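Local coordinates for protein oxidoreductase (Methanosarcina mazei, PDB 3KA7) that binds flavin-adenine dinucleotide and probably works as an oxidoreductase of the flavin-containing amine oxidoreductase family, at residues K2-A8 and H24-E30; L243-G249 and G393-G398. All coordinates share one frame; numbering follows the deposited sequence.

Contact 1. Residues K2-A8 and H24-E30; sequences KTVVIGA and HEVEVFE. With FAD (flavin-adenine dinucleotide), chain B.
T3 bridges E25 and E27, V5 bridges E27 and F29, and G7 N closes on F29 O in the backbone bonds that lace strand 2-6 to strand 25-29 in parallel. The ladder climbs from T3 N on E25 O at 2.8 Å, through E27 N on T3 O, V5 N on E27 O and F29 N on V5 O, to G7 N on F29 O, also 2.8 Å. E25 O accepts twice, because T3 OG1 reaches it as well, at 3.1 Å; with chi1 at 76° the hydroxyl sits between backbone N and carbonyl carbon and is turned across to the neighbouring strand.

Apolar contacts divide between two faces. On the face of T3, V5, V26 and V28, the isopropyl groups of V5 and V28 meet, V5 CB lying 4.1 Å from V28 CG2. Farther on, V28 CG1 reaches the methyl of A8. On the reverse face V4 CG1 comes up to the F29 ring at its edge, 4.2 Å from CE2.

The cofactor is met by E30. Its chain bends at chi2 (64°), and OE1 receives A8 N at 2.8 Å nearly along the C-O axis, while also accepting FAD O3B. E30 OE2 takes FAD O2B at a very short 2.5 Å and a further bond from L32 N. The carboxylate is thereby fixed on both oxygens and grips both adenosine ribose hydroxyls, the classic role of the acidic residue in the second strand region of a dinucleotide-binding fold. G7, first glycine of a GxGxxG-type sequence, brings its CA within 3.3 Å of FAD O4B.

Helix 10-21 completes this beta-alpha-beta unit, L19 and A16 packing on the face of T3, V26 and V28. Strands 219-225 and 228-234 lie against I6 and F29, and V4 and I6 bond onward to strand 243-246.

Contact 2. Residues L243-G249 and G393-G398; sequences LVISNLG and GLYVVG. With FAD (flavin-adenine dinucleotide), chain B.
L243 and Y395 meet near the start of two short parallel strands, and the leucine repays being followed outward. Its CB leads to CG, placed anti to the backbone N (chi1 -179°), and CG lies 4.2 Å from G393 O. From there CD1 does the touching: it rests 3.4 Å from G393 O and 3.7 Å from Y395 CD2, coming to the tyrosine ring at its edge, near the ring plane, with the two side chains at about a right angle.

Beneath these side chains the strands are stitched by four backbone bonds. V244 N meets G393 O almost dead straight (178°), Y395 N returns to V244 O, S246 N gives Y395 O a 2.7 Å bond, and V397 N closes the series on S246 O. Residues alternate between faces. On one, V244 CG1 packs on L394 CD1 at 3.6 Å; on the other, I245 puts CD1 against Y395 CB and CG2 against V397 CG2, the latter pair 3.7 Å apart. V396 CG1 reaches the backbone of G249, the residue just before helix 250-256, on which S246 OG finds its partner, T253 OG1.

Beyond S246 and V397 the chains pass from pairing to cofactor. L248 sets its CD1 against the adenine, 3.8 Å from FAD N7A, and G398 brings its CA to 3.3 Å from FAD O2P, so that one segment meets the base and the other the pyrophosphate.

Such parallel strands, ending together in loops that turn onto the cofactor, are typical of a Rossmann-type FAD-binding domain, in which strand 394-396 forms one margin of the five-stranded sheet.

Overall arrangement
Contacts 1 and 2 are adjoining portions of one parallel sheet, with centres about 10 Å apart, and strands 2-6 and 243-246 are its neighbouring members: V4 O and I245 N, then I6 N and I245 O, probably bond across the seam. Both are largely buried, although contact 1 runs out to exposed K2 and E25. Contact 1 joins strands close in sequence through one helix, whereas contact 2 brings together segments 144 residues apart at their nearest ends. Their cofactor chemistry differs too, with place in the sheet: 24-30 offers a carboxylate to the ribose, while 243-249 and 393-398 bring leucine to the adenine and a glycine to the pyrophosphate.

Contact 1. Residues K2-A8 and H24-E30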
loop_
_atom_site.group_PDB
_atom_site.type_symbol
_atom_site.label_atom_id
_atom_site.label_comp_id
_atom_site.label_asym_id
_atom_site.label_seq_id
_atom_site.Cartn_x
_atom_site.Cartn_y
_atom_site.Cartn_z
ATOM N N LYS A 2 -4.429 -30.164 -0.483
ATOM C CA LYS A 2 -3.477 -29.722 -1.474
ATOM C C LYS A 2 -3.930 -28.331 -1.903
ATOM O O LYS A 2 -5.072 -28.147 -2.338
ATOM C CB LYS A 2 -3.454 -30.680 -2.660
ATOM C CG LYS A 2 -2.290 -30.457 -3.599
ATOM C CD LYS A 2 -2.318 -31.412 -4.794
ATOM C CE LYS A 2 -2.027 -32.846 -4.365
ATOM N NZ LYS A 2 -2.228 -33.822 -5.487
ATOM N N THR A 3 -3.055 -27.349 -1.738
ATOM C CA THR A 3 -3.411 -25.964 -2.043
ATOM C C THR A 3 -2.384 -25.343 -2.990
ATOM O O THR A 3 -1.204 -25.704 -2.988
ATOM C CB THR A 3 -3.505 -25.094 -0.766
ATOM O OG1 THR A 3 -2.189 -24.779 -0.309
ATOM C CG2 THR A 3 -4.265 -25.806 0.353
ATOM N N VAL A 4 -2.848 -24.429 -3.831
ATOM C CA VAL A 4 -1.953 -23.726 -4.726
ATOM C C VAL A 4 -2.224 -22.234 -4.594
ATOM O O VAL A 4 -3.375 -21.817 -4.395
ATOM C CB VAL A 4 -2.120 -24.176 -6.196
ATOM C CG1 VAL A 4 -1.752 -25.674 -6.339
ATOM C CG2 VAL A 4 -3.527 -23.920 -6.673
ATOM N N VAL A 5 -1.157 -21.455 -4.684
ATOM C CA VAL A 5 -1.249 -20.005 -4.621
ATOM C C VAL A 5 -0.770 -19.470 -5.951
ATOM O O VAL A 5 0.306 -19.848 -6.435
ATOM C CB VAL A 5 -0.360 -19.445 -3.496
ATOM C CG1 VAL A 5 -0.428 -17.920 -3.474
ATOM C CG2 VAL A 5 -0.802 -20.017 -2.147
ATOM N N ILE A 6 -1.569 -18.596 -6.558
ATOM C CA ILE A 6 -1.195 -17.998 -7.839
ATOM C C ILE A 6 -0.587 -16.627 -7.566
ATOM O O ILE A 6 -1.296 -15.722 -7.156
ATOM C CB ILE A 6 -2.421 -17.844 -8.760
ATOM C CG1 ILE A 6 -3.153 -19.192 -8.914
ATOM C CG2 ILE A 6 -1.988 -17.297 -10.121
ATOM C CD1 ILE A 6 -4.492 -19.088 -9.617
ATOM N N GLY A 7 0.723 -16.489 -7.767
ATOM C CA GLY A 7 1.422 -15.217 -7.571
ATOM C C GLY A 7 2.094 -15.155 -6.210
ATOM O O GLY A 7 1.452 -15.439 -5.183
ATOM N N ALA A 8 3.371 -14.788 -6.210
ATOM C CA ALA A 8 4.156 -14.659 -4.986
ATOM C C ALA A 8 4.252 -13.217 -4.519
ATOM O O ALA A 8 5.306 -12.785 -4.085
ATOM C CB ALA A 8 5.558 -15.258 -5.170
ATOM N N HIS A 24 -1.051 -27.854 5.508
ATOM C CA HIS A 24 -1.446 -28.110 4.121
ATOM C C HIS A 24 -0.263 -28.186 3.152
ATOM O O HIS A 24 0.781 -27.571 3.388
ATOM C CB HIS A 24 -2.475 -27.064 3.678
ATOM C CG HIS A 24 -3.666 -27.004 4.577
ATOM N ND1 HIS A 24 -4.511 -28.081 4.760
ATOM C CD2 HIS A 24 -4.129 -26.018 5.380
ATOM C CE1 HIS A 24 -5.453 -27.750 5.628
ATOM N NE2 HIS A 24 -5.239 -26.506 6.022
ATOM N N GLU A 25 -0.413 -28.966 2.081
ATOM C CA GLU A 25 0.608 -28.996 1.045
ATOM C C GLU A 25 0.381 -27.743 0.226
ATOM O O GLU A 25 -0.724 -27.531 -0.256
ATOM C CB GLU A 25 0.441 -30.203 0.121
ATOM C CG GLU A 25 0.725 -31.567 0.742
ATOM C CD GLU A 25 0.778 -32.671 -0.310
ATOM O OE1 GLU A 25 0.865 -32.348 -1.523
ATOM O OE2 GLU A 25 0.747 -33.862 0.075
ATOM N N VAL A 26 1.411 -26.924 0.080
ATOM C CA VAL A 26 1.283 -25.664 -0.656
ATOM C C VAL A 26 2.354 -25.501 -1.727
ATOM O O VAL A 26 3.552 -25.696 -1.469
ATOM C CB VAL A 26 1.326 -24.431 0.292
ATOM C CG1 VAL A 26 0.287 -24.548 1.387
ATOM C CG2 VAL A 26 2.704 -24.249 0.894
ATOM N N GLU A 27 1.925 -25.137 -2.933
ATOM C CA GLU A 27 2.854 -24.750 -3.989
ATOM C C GLU A 27 2.449 -23.378 -4.504
ATOM O O GLU A 27 1.267 -23.150 -4.774
ATOM C CB GLU A 27 2.830 -25.752 -5.134
ATOM C CG GLU A 27 3.229 -27.149 -4.700
ATOM C CD GLU A 27 3.454 -28.063 -5.873
ATOM O OE1 GLU A 27 4.192 -27.662 -6.803
ATOM O OE2 GLU A 27 2.898 -29.180 -5.860
ATOM N N VAL A 28 3.431 -22.487 -4.616
ATOM C CA VAL A 28 3.204 -21.123 -5.104
ATOM C C VAL A 28 3.777 -21.003 -6.500
ATOM O O VAL A 28 4.902 -21.411 -6.722
ATOM C CB VAL A 28 3.927 -20.099 -4.221
ATOM C CG1 VAL A 28 3.545 -18.673 -4.634
ATOM C CG2 VAL A 28 3.584 -20.353 -2.735
ATOM N N PHE A 29 3.010 -20.433 -7.433
ATOM C CA PHE A 29 3.492 -20.235 -8.794
ATOM C C PHE A 29 3.598 -18.746 -9.111
ATOM O O PHE A 29 2.602 -18.030 -9.079
ATOM C CB PHE A 29 2.573 -20.942 -9.791
ATOM C CG PHE A 29 2.514 -22.436 -9.591
ATOM C CD1 PHE A 29 3.281 -23.287 -10.372
ATOM C CD2 PHE A 29 1.715 -22.978 -8.603
ATOM C CE1 PHE A 29 3.236 -24.666 -10.177
ATOM C CE2 PHE A 29 1.664 -24.363 -8.402
ATOM C CZ PHE A 29 2.431 -25.196 -9.189
ATOM N N GLU A 30 4.814 -18.295 -9.388
ATOM C CA GLU A 30 5.082 -16.886 -9.681
ATOM C C GLU A 30 5.658 -16.737 -11.091
ATOM O O GLU A 30 6.608 -17.445 -11.472
ATOM C CB GLU A 30 6.066 -16.313 -8.654
ATOM C CG GLU A 30 6.728 -15.003 -9.083
ATOM C CD GLU A 30 5.713 -13.884 -9.244
ATOM O OE1 GLU A 30 4.809 -13.802 -8.389
ATOM O OE2 GLU A 30 5.802 -13.117 -10.229
HETATM P PA FAD B . 1.238 -8.210 -5.921
HETATM O O1A FAD B . 0.241 -7.608 -6.876
HETATM O O2A FAD B . 2.393 -7.329 -5.506
HETATM O O5B FAD B . 1.825 -9.562 -6.556
HETATM C C5B FAD B . 1.069 -10.273 -7.529
HETATM C C4B FAD B . 2.045 -11.320 -8.074
HETATM O O4B FAD B . 1.411 -12.185 -8.995
HETATM C C3B FAD B . 3.212 -10.649 -8.805
HETATM O O3B FAD B . 4.449 -11.080 -8.260
HETATM C C2B FAD B . 3.045 -11.109 -10.255
HETATM O O2B FAD B . 4.277 -11.266 -10.934
HETATM C C1B FAD B . 2.286 -12.421 -10.095
HETATM N N9A FAD B . 1.453 -12.803 -11.243
HETATM C C8A FAD B . 0.623 -12.025 -12.023
HETATM N N7A FAD B . 0.006 -12.839 -12.927
HETATM C C5A FAD B . 0.444 -14.110 -12.713
HETATM C C6A FAD B . 0.176 -15.317 -13.341
HETATM N N6A FAD B . -0.758 -15.387 -14.284
HETATM N N1A FAD B . 0.795 -16.463 -12.884
HETATM C C2A FAD B . 1.682 -16.424 -11.827
HETATM N N3A FAD B . 1.953 -15.222 -11.207
HETATM C C4A FAD B . 1.342 -14.096 -11.659
HETATM N N1 FAD B . 2.271 -0.503 0.746
HETATM C C2 FAD B . 2.655 -0.292 2.059
HETATM O O2 FAD B . 2.160 -0.979 2.963
HETATM N N3 FAD B . 3.572 0.707 2.346
HETATM C C4 FAD B . 4.103 1.493 1.338
HETATM O O4 FAD B . 4.918 2.382 1.585
HETATM C C4X FAD B . 3.715 1.287 0.022
HETATM N N5 FAD B . 4.229 2.084 -0.991
HETATM C C5X FAD B . 3.841 1.854 -2.300
HETATM C C6 FAD B . 4.360 2.636 -3.332
HETATM C C7 FAD B . 3.990 2.395 -4.650
HETATM C C7M FAD B . 4.565 3.259 -5.745
HETATM C C8 FAD B . 3.092 1.372 -4.924
HETATM C C8M FAD B . 2.659 1.085 -6.333
HETATM C C9 FAD B . 2.561 0.596 -3.897
HETATM C C9A FAD B . 2.942 0.832 -2.579
HETATM N N10 FAD B . 2.415 0.059 -1.553
HETATM C C10 FAD B . 2.802 0.278 -0.260
HETATM C "C1'" FAD B . 1.376 -0.981 -1.815
HETATM C "C2'" FAD B . 2.052 -2.357 -1.852
HETATM O "O2'" FAD B . 3.232 -2.285 -2.648
HETATM C "C3'" FAD B . 1.074 -3.376 -2.430
HETATM O "O3'" FAD B . -0.194 -3.212 -1.807
HETATM C "C4'" FAD B . 1.480 -4.838 -2.272
HETATM O "O4'" FAD B . 2.817 -5.067 -2.665
HETATM C "C5'" FAD B . 0.569 -5.646 -3.191
HETATM O "O5'" FAD B . 0.715 -7.000 -2.840
HETATM P P FAD B . -0.278 -8.090 -3.428
HETATM O O1P FAD B . -0.517 -9.146 -2.378
HETATM O O2P FAD B . -1.533 -7.468 -4.008
HETATM O O3P FAD B . 0.510 -8.826 -4.622
#

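Contact 2. Residues L243-G249 and G393-G398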
loop_
_atom_site.group_PDB
_atom_site.type_symbol
_atom_site.label_atom_id
_atom_site.label_comp_id
_atom_site.label_asym_id
_atom_site.label_seq_id
_atom_site.Cartn_x
_atom_site.Cartn_y
_atom_site.Cartn_z
ATOM N N LEU A 243 -7.820 -26.276 -2.809
ATOM C CA LEU A 243 -7.937 -24.853 -2.513
ATOM C C LEU A 243 -7.014 -24.070 -3.440
ATOM O O LEU A 243 -5.840 -24.410 -3.593
ATOM C CB LEU A 243 -7.538 -24.590 -1.063
ATOM C CG LEU A 243 -7.605 -23.159 -0.532
ATOM C CD1 LEU A 243 -9.035 -22.625 -0.528
ATOM C CD2 LEU A 243 -7.019 -23.121 0.863
ATOM N N VAL A 244 -7.561 -23.032 -4.063
ATOM C CA VAL A 244 -6.773 -22.143 -4.907
ATOM C C VAL A 244 -6.839 -20.735 -4.327
ATOM O O VAL A 244 -7.921 -20.165 -4.180
ATOM C CB VAL A 244 -7.281 -22.133 -6.380
ATOM C CG1 VAL A 244 -6.504 -21.119 -7.191
ATOM C CG2 VAL A 244 -7.155 -23.526 -7.013
ATOM N N ILE A 245 -5.684 -20.192 -3.967
ATOM C CA ILE A 245 -5.607 -18.813 -3.505
ATOM C C ILE A 245 -5.005 -17.955 -4.625
ATOM O O ILE A 245 -3.855 -18.153 -5.028
ATOM C CB ILE A 245 -4.730 -18.679 -2.252
ATOM C CG1 ILE A 245 -5.234 -19.589 -1.114
ATOM C CG2 ILE A 245 -4.593 -17.195 -1.839
ATOM C CD1 ILE A 245 -6.695 -19.413 -0.734
ATOM N N SER A 246 -5.779 -17.006 -5.137
ATOM C CA SER A 246 -5.262 -16.170 -6.217
ATOM C C SER A 246 -4.822 -14.829 -5.672
ATOM O O SER A 246 -5.627 -14.120 -5.081
ATOM C CB SER A 246 -6.300 -15.953 -7.315
ATOM O OG SER A 246 -5.781 -15.005 -8.246
ATOM N N ASN A 247 -3.555 -14.481 -5.881
ATOM C CA ASN A 247 -3.005 -13.202 -5.433
ATOM C C ASN A 247 -2.979 -12.172 -6.577
ATOM O O ASN A 247 -2.198 -11.205 -6.549
ATOM C CB ASN A 247 -1.596 -13.440 -4.902
ATOM C CG ASN A 247 -1.048 -12.275 -4.106
ATOM O OD1 ASN A 247 -1.773 -11.411 -3.568
ATOM N ND2 ASN A 247 0.251 -12.266 -3.988
ATOM N N LEU A 248 -3.846 -12.370 -7.572
ATOM C CA LEU A 248 -3.804 -11.545 -8.794
ATOM C C LEU A 248 -4.844 -10.420 -8.832
ATOM O O LEU A 248 -4.830 -9.587 -9.755
ATOM C CB LEU A 248 -3.976 -12.444 -10.033
ATOM C CG LEU A 248 -2.974 -13.594 -10.193
ATOM C CD1 LEU A 248 -3.208 -14.213 -11.566
ATOM C CD2 LEU A 248 -1.509 -13.142 -10.069
ATOM N N GLY A 249 -5.728 -10.390 -7.837
ATOM C CA GLY A 249 -6.893 -9.485 -7.827
ATOM C C GLY A 249 -8.059 -10.080 -8.604
ATOM O O GLY A 249 -7.864 -10.949 -9.451
ATOM N N GLY A 393 -13.785 -22.869 -2.912
ATOM C CA GLY A 393 -12.374 -23.217 -2.856
ATOM C C GLY A 393 -11.458 -22.264 -3.612
ATOM O O GLY A 393 -10.258 -22.499 -3.694
ATOM N N LEU A 394 -12.028 -21.196 -4.169
ATOM C CA LEU A 394 -11.230 -20.156 -4.825
ATOM C C LEU A 394 -11.396 -18.825 -4.110
ATOM O O LEU A 394 -12.510 -18.292 -4.041
ATOM C CB LEU A 394 -11.645 -20.010 -6.296
ATOM C CG LEU A 394 -10.985 -18.848 -7.051
ATOM C CD1 LEU A 394 -9.481 -19.027 -7.112
ATOM C CD2 LEU A 394 -11.579 -18.736 -8.441
ATOM N N TYR A 395 -10.292 -18.305 -3.573
ATOM C CA TYR A 395 -10.272 -17.008 -2.888
ATOM C C TYR A 395 -9.256 -16.049 -3.512
ATOM O O TYR A 395 -8.270 -16.475 -4.105
ATOM C CB TYR A 395 -9.934 -17.193 -1.409
ATOM C CG TYR A 395 -10.978 -17.995 -0.643
ATOM C CD1 TYR A 395 -12.044 -17.359 -0.019
ATOM C CD2 TYR A 395 -10.896 -19.379 -0.558
ATOM C CE1 TYR A 395 -13.010 -18.087 0.681
ATOM C CE2 TYR A 395 -11.857 -20.118 0.132
ATOM C CZ TYR A 395 -12.907 -19.459 0.754
ATOM O OH TYR A 395 -13.872 -20.176 1.447
ATOM N N VAL A 396 -9.511 -14.756 -3.361
ATOM C CA VAL A 396 -8.603 -13.720 -3.861
ATOM C C VAL A 396 -8.018 -12.937 -2.697
ATOM O O VAL A 396 -8.750 -12.466 -1.816
ATOM C CB VAL A 396 -9.334 -12.741 -4.805
ATOM C CG1 VAL A 396 -8.397 -11.572 -5.202
ATOM C CG2 VAL A 396 -9.862 -13.487 -6.010
ATOM N N VAL A 397 -6.693 -12.807 -2.689
ATOM C CA VAL A 397 -6.014 -11.996 -1.689
ATOM C C VAL A 397 -5.113 -10.971 -2.367
ATOM O O VAL A 397 -4.846 -11.060 -3.569
ATOM C CB VAL A 397 -5.164 -12.854 -0.751
ATOM C CG1 VAL A 397 -6.064 -13.872 -0.025
ATOM C CG2 VAL A 397 -4.064 -13.580 -1.533
ATOM N N GLY A 398 -4.636 -10.002 -1.592
ATOM C CA GLY A 398 -3.800 -8.946 -2.167
ATOM C C GLY A 398 -4.500 -7.605 -2.087
ATOM O O GLY A 398 -5.566 -7.493 -1.474
HETATM P PA FAD B . 1.238 -8.210 -5.921
HETATM O O1A FAD B . 0.241 -7.608 -6.876
HETATM O O2A FAD B . 2.393 -7.329 -5.506
HETATM O O5B FAD B . 1.825 -9.562 -6.556
HETATM C C5B FAD B . 1.069 -10.273 -7.529
HETATM C C4B FAD B . 2.045 -11.320 -8.074
HETATM O O4B FAD B . 1.411 -12.185 -8.995
HETATM C C3B FAD B . 3.212 -10.649 -8.805
HETATM O O3B FAD B . 4.449 -11.080 -8.260
HETATM C C2B FAD B . 3.045 -11.109 -10.255
HETATM O O2B FAD B . 4.277 -11.266 -10.934
HETATM C C1B FAD B . 2.286 -12.421 -10.095
HETATM N N9A FAD B . 1.453 -12.803 -11.243
HETATM C C8A FAD B . 0.623 -12.025 -12.023
HETATM N N7A FAD B . 0.006 -12.839 -12.927
HETATM C C5A FAD B . 0.444 -14.110 -12.713
HETATM C C6A FAD B . 0.176 -15.317 -13.341
HETATM N N6A FAD B . -0.758 -15.387 -14.284
HETATM N N1A FAD B . 0.795 -16.463 -12.884
HETATM C C2A FAD B . 1.682 -16.424 -11.827
HETATM N N3A FAD B . 1.953 -15.222 -11.207
HETATM C C4A FAD B . 1.342 -14.096 -11.659
HETATM N N1 FAD B . 2.271 -0.503 0.746
HETATM C C2 FAD B . 2.655 -0.292 2.059
HETATM O O2 FAD B . 2.160 -0.979 2.963
HETATM N N3 FAD B . 3.572 0.707 2.346
HETATM C C4 FAD B . 4.103 1.493 1.338
HETATM O O4 FAD B . 4.918 2.382 1.585
HETATM C C4X FAD B . 3.715 1.287 0.022
HETATM N N5 FAD B . 4.229 2.084 -0.991
HETATM C C5X FAD B . 3.841 1.854 -2.300
HETATM C C6 FAD B . 4.360 2.636 -3.332
HETATM C C7 FAD B . 3.990 2.395 -4.650
HETATM C C7M FAD B . 4.565 3.259 -5.745
HETATM C C8 FAD B . 3.092 1.372 -4.924
HETATM C C8M FAD B . 2.659 1.085 -6.333
HETATM C C9 FAD B . 2.561 0.596 -3.897
HETATM C C9A FAD B . 2.942 0.832 -2.579
HETATM N N10 FAD B . 2.415 0.059 -1.553
HETATM C C10 FAD B . 2.802 0.278 -0.260
HETATM C "C1'" FAD B . 1.376 -0.981 -1.815
HETATM C "C2'" FAD B . 2.052 -2.357 -1.852
HETATM O "O2'" FAD B . 3.232 -2.285 -2.648
HETATM C "C3'" FAD B . 1.074 -3.376 -2.430
HETATM O "O3'" FAD B . -0.194 -3.212 -1.807
HETATM C "C4'" FAD B . 1.480 -4.838 -2.272
HETATM O "O4'" FAD B . 2.817 -5.067 -2.665
HETATM C "C5'" FAD B . 0.569 -5.646 -3.191
HETATM O "O5'" FAD B . 0.715 -7.000 -2.840
HETATM P P FAD B . -0.278 -8.090 -3.428
HETATM O O1P FAD B . -0.517 -9.146 -2.378
HETATM O O2P FAD B . -1.533 -7.468 -4.008
HETATM O O3P FAD B . 0.510 -8.826 -4.622
#